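Local coordinates for DUF3218 domain-containing protein (Pseudomonas aeruginosa, PDB 2IGS) that is of unknown function but adopts a largely helical fold placed in the lysozyme clan, consistent with a distant relationship to lysozyme-like proteins, at residues Tyr9-Lys21 / Phe33-Leu46. Residues are numbered along the deposited sequence; the frame is centred on the assembly and turned at random. Where two conformers were deposited one is given.
Sequences YQNPGQSLANIYK and FPEAQTIEAWDIPL
With CG turned anti to its own carbonyl carbon (chi1 -73°), Trp-42 sets its indole as a knob among Gly-13, Leu-16, Ala-17 and Tyr-20 of helix 12-21. The outer edge of its six-membered ring points at the face of Tyr-20 in a T-shaped pair, CH2 standing over the centre of the phenol ring and the planes inclined at 65°; Leu-16 CB packs 3.7 Å from Trp-42 CE3. A second aromatic approaches near the other end of the contact: Phe-33, its CG anti to the backbone N, turns one face of its ring to the backbone at Lys-21, whose CA lies over that face in a CH-pi contact 3.8 Å from the ring centroid.

The axes of segments 12-21 and 35-46 approach to 7.2 Å, a closeness that the missing side chain of Gly-13 allows, letting Ile-39 O and the Asp-43 carboxylate come against its backbone. Gly-13 CA sits 3.5 Å from Ile-39 O in a CA-H...O contact. Its N, in the first turn of its helix, donates to Asp-43 OD1 at 2.8 Å, from above the carboxylate plane and with a bent N-H...O angle of 141°. A water bridges the same OD1 to Gln-14 N, while Asp-43 OD2 pairs with Arg-47. Further along, in one of two Glu-35 conformers, another water links Asn-18 OD1 to Glu-35 OE2, and Lys-21 NZ makes a long salt bridge to Glu-35 OE1, 3.8 Å away.

The two segment axes thus run between crossed and antiparallel. Helix 63-82 packs on Leu-16 and Tyr-20, helix 87-113 meets Phe-33 and Trp-42, and at helix 203-216 Trp-42 NE1 bonds to Thr-204 O.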
ATOM      1  N   TYR F   9     -22.649 -45.020  -1.858  1.00 18.82           N
ATOM      2  CA  TYR F   9     -22.511 -43.913  -2.828  1.00 18.46           C
ATOM      3  C   TYR F   9     -22.703 -42.539  -2.170  1.00 18.67           C
ATOM      4  O   TYR F   9     -21.971 -41.605  -2.478  1.00 18.39           O
ATOM      5  CB  TYR F   9     -23.508 -44.017  -3.980  1.00 18.09           C
ATOM      6  CG  TYR F   9     -23.480 -45.286  -4.783  1.00 17.58           C
ATOM      7  CD1 TYR F   9     -22.598 -45.430  -5.855  1.00 17.43           C
ATOM      8  CD2 TYR F   9     -24.357 -46.337  -4.492  1.00 17.74           C
ATOM      9  CE1 TYR F   9     -22.577 -46.598  -6.616  1.00 18.86           C
ATOM     10  CE2 TYR F   9     -24.350 -47.512  -5.250  1.00 18.64           C
ATOM     11  CZ  TYR F   9     -23.440 -47.628  -6.307  1.00 17.93           C
ATOM     12  OH  TYR F   9     -23.412 -48.758  -7.074  1.00 18.49           O
ATOM     13  N   GLN F  10     -23.682 -42.443  -1.268  1.00 18.59           N
ATOM     14  CA  GLN F  10     -24.047 -41.189  -0.617  1.00 19.69           C
ATOM     15  C   GLN F  10     -23.369 -41.015   0.741  1.00 19.55           C
ATOM     16  O   GLN F  10     -23.173 -39.900   1.197  1.00 19.47           O
ATOM     17  CB  GLN F  10     -25.580 -41.097  -0.450  1.00 19.36           C
ATOM     18  CG  GLN F  10     -26.361 -40.946  -1.780  1.00 19.14           C
ATOM     19  CD  GLN F  10     -27.848 -40.826  -1.572  1.00 21.69           C
ATOM     20  OE1 GLN F  10     -28.509 -41.760  -1.082  1.00 23.44           O
ATOM     21  NE2 GLN F  10     -28.400 -39.667  -1.940  1.00 22.52           N
ATOM     22  N   ASN F  11     -23.050 -42.134   1.384  1.00 19.99           N
ATOM     23  CA  ASN F  11     -22.426 -42.148   2.708  1.00 19.97           C
ATOM     24  C   ASN F  11     -21.177 -43.031   2.658  1.00 19.60           C
ATOM     25  O   ASN F  11     -21.075 -43.978   3.431  1.00 20.47           O
ATOM     26  CB  ASN F  11     -23.403 -42.681   3.791  1.00 19.41           C
ATOM     27  CG  ASN F  11     -24.760 -42.003   3.757  1.00 19.92           C
ATOM     28  OD1 ASN F  11     -25.011 -41.026   4.492  1.00 20.38           O
ATOM     29  ND2 ASN F  11     -25.643 -42.502   2.904  1.00 15.16           N
ATOM     30  N   PRO F  12     -20.211 -42.718   1.763  1.00 19.97           N
ATOM     31  CA  PRO F  12     -19.051 -43.631   1.631  1.00 19.30           C
ATOM     32  C   PRO F  12     -18.288 -43.689   2.946  1.00 19.29           C
ATOM     33  O   PRO F  12     -17.738 -44.709   3.275  1.00 19.25           O
ATOM     34  CB  PRO F  12     -18.191 -42.951   0.567  1.00 19.29           C
ATOM     35  CG  PRO F  12     -18.635 -41.491   0.594  1.00 19.87           C
ATOM     36  CD  PRO F  12     -20.078 -41.527   0.891  1.00 18.88           C
ATOM     37  N   GLY F  13     -18.278 -42.588   3.696  1.00 18.92           N
ATOM     38  CA  GLY F  13     -17.499 -42.525   4.925  1.00 18.90           C
ATOM     39  C   GLY F  13     -18.110 -43.409   5.987  1.00 18.63           C
ATOM     40  O   GLY F  13     -17.434 -44.242   6.571  1.00 18.24           O
ATOM     41  N   GLN F  14     -19.396 -43.218   6.228  1.00 18.55           N
ATOM     42  CA  GLN F  14     -20.103 -44.021   7.214  1.00 19.70           C
ATOM     43  C   GLN F  14     -20.105 -45.506   6.847  1.00 19.68           C
ATOM     44  O   GLN F  14     -19.849 -46.350   7.700  1.00 20.47           O
ATOM     45  CB  GLN F  14     -21.521 -43.507   7.425  1.00 19.04           C
ATOM     46  CG  GLN F  14     -22.210 -44.176   8.586  1.00 22.32           C
ATOM     47  CD  GLN F  14     -23.008 -43.212   9.412  1.00 25.95           C
ATOM     48  OE1 GLN F  14     -23.387 -42.113   8.954  1.00 27.42           O
ATOM     49  NE2 GLN F  14     -23.273 -43.606  10.649  1.00 29.06           N
ATOM     50  N   SER F  15     -20.407 -45.812   5.589  1.00 20.09           N
ATOM     51  CA  SER F  15     -20.370 -47.187   5.082  1.00 20.43           C
ATOM     52  C   SER F  15     -19.028 -47.854   5.310  1.00 20.55           C
ATOM     53  O   SER F  15     -18.964 -48.909   5.929  1.00 20.59           O
ATOM     54  CB  SER F  15     -20.714 -47.230   3.589  1.00 20.76           C
ATOM     55  OG  SER F  15     -22.032 -46.764   3.357  1.00 19.73           O
ATOM     56  N   LEU F  16     -17.949 -47.243   4.827  1.00 21.09           N
ATOM     57  CA  LEU F  16     -16.629 -47.877   4.962  1.00 21.06           C
ATOM     58  C   LEU F  16     -16.155 -47.902   6.413  1.00 20.93           C
ATOM     59  O   LEU F  16     -15.577 -48.898   6.861  1.00 21.20           O
ATOM     60  CB  LEU F  16     -15.602 -47.209   4.049  1.00 21.96           C
ATOM     61  CG  LEU F  16     -15.894 -47.259   2.542  1.00 22.43           C
ATOM     62  CD1 LEU F  16     -15.116 -46.202   1.780  1.00 19.56           C
ATOM     63  CD2 LEU F  16     -15.633 -48.647   1.981  1.00 23.35           C
ATOM     64  N   ALA F  17     -16.416 -46.819   7.150  1.00 20.53           N
ATOM     65  CA  ALA F  17     -16.209 -46.800   8.597  1.00 20.48           C
ATOM     66  C   ALA F  17     -16.840 -48.006   9.297  1.00 20.44           C
ATOM     67  O   ALA F  17     -16.237 -48.586  10.198  1.00 20.60           O
ATOM     68  CB  ALA F  17     -16.749 -45.516   9.198  1.00 20.25           C
ATOM     69  N   ASN F  18     -18.052 -48.371   8.882  1.00 20.45           N
ATOM     70  CA  ASN F  18     -18.789 -49.480   9.492  1.00 20.95           C
ATOM     71  C   ASN F  18     -18.065 -50.806   9.348  1.00 21.06           C
ATOM     72  O   ASN F  18     -18.002 -51.585  10.293  1.00 21.47           O
ATOM     73  CB  ASN F  18     -20.215 -49.566   8.931  1.00 20.78           C
ATOM     74  CG  ASN F  18     -21.160 -48.607   9.617  1.00 22.04           C
ATOM     75  OD1 ASN F  18     -20.765 -47.886  10.538  1.00 22.74           O
ATOM     76  ND2 ASN F  18     -22.421 -48.597   9.189  1.00 20.62           N
ATOM     77  N   ILE F  19     -17.541 -51.049   8.153  1.00 21.20           N
ATOM     78  CA  ILE F  19     -16.691 -52.209   7.859  1.00 21.41           C
ATOM     79  C   ILE F  19     -15.369 -52.172   8.638  1.00 22.01           C
ATOM     80  O   ILE F  19     -14.940 -53.189   9.190  1.00 22.31           O
ATOM     81  CB  ILE F  19     -16.376 -52.282   6.352  1.00 20.90           C
ATOM     82  CG1 ILE F  19     -17.653 -52.608   5.569  1.00 20.31           C
ATOM     83  CG2 ILE F  19     -15.306 -53.315   6.081  1.00 20.36           C
ATOM     84  CD1 ILE F  19     -17.527 -52.385   4.075  1.00 17.62           C
ATOM     85  N   TYR F  20     -14.726 -51.005   8.680  1.00 21.69           N
ATOM     86  CA  TYR F  20     -13.477 -50.867   9.398  1.00 21.69           C
ATOM     87  C   TYR F  20     -13.622 -50.914  10.936  1.00 22.31           C
ATOM     88  O   TYR F  20     -12.721 -51.419  11.636  1.00 22.32           O
ATOM     89  CB  TYR F  20     -12.715 -49.635   8.899  1.00 21.77           C
ATOM     90  CG  TYR F  20     -11.954 -49.929   7.611  1.00 20.39           C
ATOM     91  CD1 TYR F  20     -12.608 -49.955   6.370  1.00 18.42           C
ATOM     92  CD2 TYR F  20     -10.597 -50.224   7.648  1.00 19.14           C
ATOM     93  CE1 TYR F  20     -11.913 -50.259   5.196  1.00 20.90           C
ATOM     94  CE2 TYR F  20      -9.898 -50.515   6.492  1.00 22.03           C
ATOM     95  CZ  TYR F  20     -10.555 -50.542   5.271  1.00 22.04           C
ATOM     96  OH  TYR F  20      -9.832 -50.816   4.139  1.00 21.87           O
ATOM     97  N   LYS F  21     -14.752 -50.435  11.459  1.00 21.66           N
ATOM     98  CA  LYS F  21     -15.078 -50.666  12.870  1.00 22.26           C
ATOM     99  C   LYS F  21     -15.027 -52.191  13.186  1.00 21.52           C
ATOM    100  O   LYS F  21     -14.523 -52.613  14.230  1.00 20.46           O
ATOM    101  CB  LYS F  21     -16.441 -50.035  13.210  1.00 21.92           C
ATOM    102  CG  LYS F  21     -16.671 -49.788  14.697  1.00 23.85           C
ATOM    103  CD  LYS F  21     -17.940 -48.957  14.981  1.00 24.36           C
ATOM    104  CE  LYS F  21     -18.375 -49.153  16.439  1.00 29.01           C
ATOM    105  NZ  LYS F  21     -19.274 -48.075  16.982  1.00 30.06           N
ATOM    106  N   PHE F  33     -11.905 -46.825  18.411  1.00 21.03           N
ATOM    107  CA  PHE F  33     -12.126 -46.530  16.992  1.00 20.48           C
ATOM    108  C   PHE F  33     -12.493 -45.046  16.794  1.00 20.50           C
ATOM    109  O   PHE F  33     -13.494 -44.574  17.353  1.00 19.66           O
ATOM    110  CB  PHE F  33     -13.227 -47.451  16.438  1.00 20.57           C
ATOM    111  CG  PHE F  33     -13.436 -47.329  14.955  1.00 20.85           C
ATOM    112  CD1 PHE F  33     -14.490 -46.575  14.443  1.00 21.74           C
ATOM    113  CD2 PHE F  33     -12.578 -47.954  14.064  1.00 21.51           C
ATOM    114  CE1 PHE F  33     -14.677 -46.447  13.053  1.00 21.47           C
ATOM    115  CE2 PHE F  33     -12.754 -47.818  12.680  1.00 20.28           C
ATOM    116  CZ  PHE F  33     -13.803 -47.065  12.179  1.00 20.54           C
ATOM    117  N   PRO F  34     -11.686 -44.301  15.997  1.00 20.07           N
ATOM    118  CA  PRO F  34     -12.007 -42.875  15.770  1.00 20.21           C
ATOM    119  C   PRO F  34     -13.120 -42.712  14.712  1.00 20.03           C
ATOM    120  O   PRO F  34     -12.828 -42.349  13.547  1.00 19.29           O
ATOM    121  CB  PRO F  34     -10.670 -42.283  15.282  1.00 20.50           C
ATOM    122  CG  PRO F  34      -9.910 -43.459  14.681  1.00 20.30           C
ATOM    123  CD  PRO F  34     -10.466 -44.731  15.286  1.00 19.95           C
ATOM    124  N   GLU F  35     -14.370 -42.982  15.092  0.70 19.69           N
ATOM    125  CA  GLU F  35     -15.446 -43.030  14.098  0.70 19.71           C
ATOM    126  C   GLU F  35     -15.748 -41.681  13.431  0.70 19.52           C
ATOM    127  O   GLU F  35     -15.965 -41.645  12.222  0.70 19.54           O
ATOM    128  CB  GLU F  35     -16.732 -43.662  14.646  0.70 19.83           C
ATOM    129  CG  GLU F  35     -17.746 -43.970  13.553  0.70 20.28           C
ATOM    130  CD  GLU F  35     -18.805 -44.972  13.951  0.70 22.23           C
ATOM    131  OE1 GLU F  35     -19.362 -44.843  15.055  0.70 22.85           O
ATOM    132  OE2 GLU F  35     -19.094 -45.890  13.143  0.70 24.28           O
ATOM    133  N   ALA F  36     -15.781 -40.598  14.208  1.00 19.19           N
ATOM    134  CA  ALA F  36     -16.093 -39.277  13.646  1.00 19.04           C
ATOM    135  C   ALA F  36     -15.110 -38.843  12.570  1.00 19.14           C
ATOM    136  O   ALA F  36     -15.531 -38.452  11.489  1.00 18.54           O
ATOM    137  CB  ALA F  36     -16.207 -38.205  14.750  1.00 19.06           C
ATOM    138  N   GLN F  37     -13.813 -38.938  12.876  1.00 19.20           N
ATOM    139  CA  GLN F  37     -12.744 -38.599  11.940  1.00 19.70           C
ATOM    140  C   GLN F  37     -12.708 -39.500  10.703  1.00 19.81           C
ATOM    141  O   GLN F  37     -12.423 -39.031   9.598  1.00 19.28           O
ATOM    142  CB  GLN F  37     -11.370 -38.603  12.626  1.00 19.58           C
ATOM    143  CG  GLN F  37     -11.222 -37.589  13.763  1.00 20.61           C
ATOM    144  CD  GLN F  37     -11.462 -38.187  15.144  1.00 21.77           C
ATOM    145  OE1 GLN F  37     -12.371 -38.998  15.340  1.00 21.41           O
ATOM    146  NE2 GLN F  37     -10.646 -37.776  16.112  1.00 22.59           N
ATOM    147  N   THR F  38     -13.012 -40.779  10.894  1.00 20.08           N
ATOM    148  CA  THR F  38     -13.005 -41.762   9.799  1.00 20.58           C
ATOM    149  C   THR F  38     -14.135 -41.523   8.775  1.00 20.79           C
ATOM    150  O   THR F  38     -13.874 -41.514   7.566  1.00 20.64           O
ATOM    151  CB  THR F  38     -13.050 -43.203  10.343  1.00 20.58           C
ATOM    152  OG1 THR F  38     -11.939 -43.405  11.226  1.00 21.75           O
ATOM    153  CG2 THR F  38     -12.961 -44.202   9.217  1.00 19.93           C
ATOM    154  N   ILE F  39     -15.366 -41.320   9.260  1.00 20.29           N
ATOM    155  CA  ILE F  39     -16.483 -40.944   8.380  1.00 20.21           C
ATOM    156  C   ILE F  39     -16.163 -39.639   7.626  1.00 20.21           C
ATOM    157  O   ILE F  39     -16.308 -39.577   6.395  1.00 19.71           O
ATOM    158  CB  ILE F  39     -17.851 -40.795   9.137  1.00 20.53           C
ATOM    159  CG1 ILE F  39     -18.251 -42.087   9.868  1.00 20.34           C
ATOM    160  CG2 ILE F  39     -18.951 -40.404   8.162  1.00 21.17           C
ATOM    161  CD1 ILE F  39     -19.115 -41.869  11.133  1.00 20.18           C
ATOM    162  N   GLU F  40     -15.725 -38.613   8.373  1.00 19.52           N
ATOM    163  CA  GLU F  40     -15.424 -37.305   7.808  1.00 19.33           C
ATOM    164  C   GLU F  40     -14.316 -37.348   6.747  1.00 18.34           C
ATOM    165  O   GLU F  40     -14.453 -36.749   5.686  1.00 18.94           O
ATOM    166  CB  GLU F  40     -15.085 -36.277   8.904  1.00 19.13           C
ATOM    167  CG  GLU F  40     -14.927 -34.876   8.336  1.00 20.29           C
ATOM    168  CD  GLU F  40     -14.678 -33.802   9.374  1.00 20.20           C
ATOM    169  OE1 GLU F  40     -14.705 -34.111  10.576  1.00 20.82           O
ATOM    170  OE2 GLU F  40     -14.423 -32.643   8.975  1.00 19.77           O
ATOM    171  N   ALA F  41     -13.227 -38.046   7.040  1.00 17.77           N
ATOM    172  CA  ALA F  41     -12.117 -38.221   6.078  1.00 17.82           C
ATOM    173  C   ALA F  41     -12.584 -38.877   4.774  1.00 17.62           C
ATOM    174  O   ALA F  41     -12.266 -38.415   3.681  1.00 17.40           O
ATOM    175  CB  ALA F  41     -10.988 -39.050   6.716  1.00 17.00           C
ATOM    176  N   TRP F  42     -13.347 -39.960   4.886  1.00 17.94           N
ATOM    177  CA  TRP F  42     -13.727 -40.748   3.698  1.00 18.24           C
ATOM    178  C   TRP F  42     -14.955 -40.179   2.959  1.00 18.92           C
ATOM    179  O   TRP F  42     -15.263 -40.595   1.851  1.00 19.40           O
ATOM    180  CB  TRP F  42     -13.875 -42.233   4.072  1.00 17.42           C
ATOM    181  CG  TRP F  42     -12.514 -42.908   4.315  1.00 18.08           C
ATOM    182  CD1 TRP F  42     -11.283 -42.486   3.847  1.00 16.35           C
ATOM    183  CD2 TRP F  42     -12.269 -44.142   5.017  1.00 17.42           C
ATOM    184  NE1 TRP F  42     -10.295 -43.375   4.222  1.00 15.52           N
ATOM    185  CE2 TRP F  42     -10.867 -44.390   4.955  1.00 15.35           C
ATOM    186  CE3 TRP F  42     -13.092 -45.048   5.717  1.00 16.11           C
ATOM    187  CZ2 TRP F  42     -10.272 -45.504   5.569  1.00 15.21           C
ATOM    188  CZ3 TRP F  42     -12.501 -46.169   6.314  1.00 16.40           C
ATOM    189  CH2 TRP F  42     -11.097 -46.387   6.225  1.00 17.26           C
ATOM    190  N   ASP F  43     -15.642 -39.215   3.572  1.00 19.03           N
ATOM    191  CA  ASP F  43     -16.597 -38.363   2.842  1.00 19.61           C
ATOM    192  C   ASP F  43     -15.946 -37.257   1.993  1.00 18.86           C
ATOM    193  O   ASP F  43     -16.600 -36.687   1.112  1.00 18.90           O
ATOM    194  CB  ASP F  43     -17.632 -37.733   3.804  1.00 19.89           C
ATOM    195  CG  ASP F  43     -18.732 -38.719   4.234  1.00 21.69           C
ATOM    196  OD1 ASP F  43     -18.890 -39.807   3.624  1.00 21.98           O
ATOM    197  OD2 ASP F  43     -19.453 -38.398   5.203  1.00 24.75           O
ATOM    198  N   ILE F  44     -14.671 -36.958   2.250  1.00 18.59           N
ATOM    199  CA  ILE F  44     -13.977 -35.831   1.593  1.00 18.51           C
ATOM    200  C   ILE F  44     -14.161 -35.758   0.057  1.00 19.09           C
ATOM    201  O   ILE F  44     -14.647 -34.740  -0.422  1.00 19.20           O
ATOM    202  CB  ILE F  44     -12.474 -35.660   2.044  1.00 18.41           C
ATOM    203  CG1 ILE F  44     -12.372 -35.192   3.510  1.00 17.56           C
ATOM    204  CG2 ILE F  44     -11.752 -34.651   1.167  1.00 18.44           C
ATOM    205  CD1 ILE F  44     -10.940 -35.083   4.019  1.00 17.20           C
ATOM    206  N   PRO F  45     -13.859 -36.854  -0.701  1.00 19.39           N
ATOM    207  CA  PRO F  45     -14.050 -36.831  -2.165  1.00 18.53           C
ATOM    208  C   PRO F  45     -15.473 -36.556  -2.602  1.00 19.09           C
ATOM    209  O   PRO F  45     -15.682 -35.942  -3.647  1.00 19.91           O
ATOM    210  CB  PRO F  45     -13.661 -38.239  -2.590  1.00 18.45           C
ATOM    211  CG  PRO F  45     -12.697 -38.677  -1.571  1.00 18.91           C
ATOM    212  CD  PRO F  45     -13.317 -38.162  -0.279  1.00 19.12           C
ATOM    213  N   LEU F  46     -16.453 -37.008  -1.829  1.00 18.57           N
ATOM    214  CA  LEU F  46     -17.816 -36.722  -2.183  1.00 18.58           C
ATOM    215  C   LEU F  46     -18.190 -35.286  -1.820  1.00 18.67           C
ATOM    216  O   LEU F  46     -18.944 -34.650  -2.552  1.00 19.02           O
ATOM    217  CB  LEU F  46     -18.791 -37.711  -1.559  1.00 18.47           C
ATOM    218  CG  LEU F  46     -20.257 -37.547  -1.986  1.00 17.34           C
ATOM    219  CD1 LEU F  46     -20.390 -37.892  -3.467  1.00 15.85           C
ATOM    220  CD2 LEU F  46     -21.141 -38.447  -1.114  1.00 17.69           C
TER
HETATM  221  O   HOH W   1     -20.730 -41.051   5.295  1.00 24.39           O
HETATM  222  O   HOH W   2     -20.382 -45.120  10.909  1.00 41.10           O